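Local coordinates for F1 capsule-anchoring protein (Yersinia pestis, PDB 3FCG) that probably serves in the outer membrane as the usher for secretion of Caf1 capsule fibres, for which this middle domain is crucial, at residues A23-V29 against N40-P44. Sequence-based numbering, arbitrary orientation.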
loop_
_atom_site.group_PDB
_atom_site.type_symbol
_atom_site.label_atom_id
_atom_site.label_comp_id
_atom_site.label_asym_id
_atom_site.label_seq_id
_atom_site.Cartn_x
_atom_site.Cartn_y
_atom_site.Cartn_z
ATOM N N ALA A 23 4.051 19.622 0.347
ATOM C CA ALA A 23 5.400 20.153 0.529
ATOM C C ALA A 23 5.590 21.406 -0.323
ATOM O O ALA A 23 5.196 21.432 -1.494
ATOM C CB ALA A 23 6.438 19.096 0.169
ATOM N N ARG A 24 6.182 22.444 0.269
ATOM C CA ARG A 24 6.427 23.699 -0.445
ATOM C C ARG A 24 7.492 23.491 -1.523
ATOM O O ARG A 24 7.171 23.419 -2.712
ATOM C CB ARG A 24 6.822 24.818 0.525
ATOM N N THR A 25 8.750 23.376 -1.102
ATOM C CA THR A 25 9.835 22.981 -1.996
ATOM C C THR A 25 9.874 21.454 -2.095
ATOM O O THR A 25 8.978 20.773 -1.596
ATOM C CB THR A 25 11.204 23.495 -1.487
ATOM O OG1 THR A 25 11.442 23.012 -0.158
ATOM C CG2 THR A 25 11.255 25.022 -1.494
ATOM N N GLN A 26 10.898 20.917 -2.752
ATOM C CA GLN A 26 11.163 19.486 -2.671
ATOM C C GLN A 26 11.825 19.221 -1.321
ATOM O O GLN A 26 12.872 19.796 -1.009
ATOM C CB GLN A 26 12.007 18.987 -3.853
ATOM C CG GLN A 26 13.347 19.685 -4.073
ATOM C CD GLN A 26 14.016 19.280 -5.381
ATOM O OE1 GLN A 26 13.513 18.429 -6.118
ATOM N NE2 GLN A 26 15.157 19.896 -5.674
ATOM N N ALA A 27 11.195 18.369 -0.515
ATOM C CA ALA A 27 11.521 18.288 0.904
ATOM C C ALA A 27 11.729 16.873 1.444
ATOM O O ALA A 27 11.545 15.883 0.732
ATOM C CB ALA A 27 10.445 19.010 1.712
ATOM N N ARG A 28 12.133 16.807 2.712
ATOM C CA ARG A 28 12.234 15.562 3.461
ATOM C C ARG A 28 11.133 15.532 4.511
ATOM O O ARG A 28 11.092 16.389 5.398
ATOM C CB ARG A 28 13.603 15.455 4.136
ATOM C CG ARG A 28 13.727 14.305 5.129
ATOM C CD ARG A 28 15.150 14.154 5.629
ATOM N NE ARG A 28 15.514 15.137 6.647
ATOM C CZ ARG A 28 15.498 14.909 7.958
ATOM N NH1 ARG A 28 15.131 13.726 8.437
ATOM N NH2 ARG A 28 15.854 15.869 8.798
ATOM N N VAL A 29 10.243 14.549 4.409
ATOM C CA VAL A 29 9.151 14.411 5.371
ATOM C C VAL A 29 9.476 13.346 6.414
ATOM O O VAL A 29 9.596 12.161 6.099
ATOM C CB VAL A 29 7.796 14.105 4.690
ATOM C CG1 VAL A 29 6.665 14.218 5.699
ATOM C CG2 VAL A 29 7.548 15.058 3.532
ATOM N N ASN A 40 10.888 8.348 6.966
ATOM C CA ASN A 40 11.797 9.356 6.438
ATOM C C ASN A 40 11.842 9.212 4.919
ATOM O O ASN A 40 12.450 8.276 4.391
ATOM C CB ASN A 40 13.194 9.204 7.052
ATOM C CG ASN A 40 13.672 10.471 7.742
ATOM O OD1 ASN A 40 13.397 11.584 7.292
ATOM N ND2 ASN A 40 14.397 10.304 8.842
ATOM N N GLU A 41 11.174 10.130 4.224
ATOM C CA GLU A 41 11.017 10.038 2.776
ATOM C C GLU A 41 11.254 11.379 2.091
ATOM O O GLU A 41 10.655 12.392 2.459
ATOM C CB GLU A 41 9.624 9.501 2.431
ATOM C CG GLU A 41 9.429 9.144 0.960
ATOM C CD GLU A 41 8.060 8.547 0.666
ATOM O OE1 GLU A 41 7.570 7.726 1.472
ATOM O OE2 GLU A 41 7.476 8.894 -0.384
ATOM N N LEU A 42 12.136 11.373 1.095
ATOM C CA LEU A 42 12.379 12.544 0.261
ATOM C C LEU A 42 11.340 12.566 -0.851
ATOM O O LEU A 42 11.126 11.558 -1.533
ATOM C CB LEU A 42 13.795 12.512 -0.322
ATOM C CG LEU A 42 14.981 12.566 0.651
ATOM C CD1 LEU A 42 16.203 11.904 0.040
ATOM C CD2 LEU A 42 15.300 13.994 1.071
ATOM N N VAL A 43 10.687 13.713 -1.021
ATOM C CA VAL A 43 9.571 13.841 -1.964
ATOM C C VAL A 43 9.714 15.054 -2.891
ATOM O O VAL A 43 10.351 16.043 -2.521
ATOM C CB VAL A 43 8.198 13.925 -1.225
ATOM C CG1 VAL A 43 7.817 12.575 -0.628
ATOM C CG2 VAL A 43 8.210 15.018 -0.159
ATOM N N PRO A 44 9.128 14.975 -4.105
ATOM C CA PRO A 44 8.996 16.169 -4.942
ATOM C C PRO A 44 8.031 17.179 -4.321
ATOM O O PRO A 44 7.255 16.822 -3.428
ATOM C CB PRO A 44 8.409 15.620 -6.248
ATOM C CG PRO A 44 7.733 14.352 -5.861
ATOM C CD PRO A 44 8.580 13.777 -4.770
#
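V29 and V43 meet on the inner face of an antiparallel beta hairpin, formed by strands 27-32 and 37-43, in the small all-beta middle domain of the usher. Their CG2 methyls touch at 3.8 Å, with the two side chains slanting across each other. V29 has its CG1 anti to the backbone N (chi1 -170°), which sets CG2 beside that N and within reach of V43. This face is the packed one: V29 and E41 lie against strand 46-50 of the second sheet, V29 reaching both F48 and L50, while A27 and V29 also touch strand 60-67, which pairs along the other edge of strand 27-32. A23, at the end of the neighbouring strand 10-23 in that second sheet, lies alongside F48, and its CB approaches V43 CG2 more distantly, at 4.5 Å.

The reverse face, with R28 and L42, is looser and more open to solvent. L42 CD2 folds over to R28 CB at 3.8 Å in the non-hydrogen-bonded pair. The arginine runs extended as far as CD, then bends at chi3 (78°), bringing NH1 to N40 OD1 at 3.0 Å. The amide meets the edge of the guanidinium with the planes 35° apart, and NH1 also has a long, weak ion pair with E30.

Backbone hydrogen bonds join the two strands. Next to the loop 24-26, which links strands 10-23 and 27-32, the A27 and V43 pair is loose; V29 and E41 exchange a reciprocal pair of bonds, with V29 N 2.9 Å from E41 O.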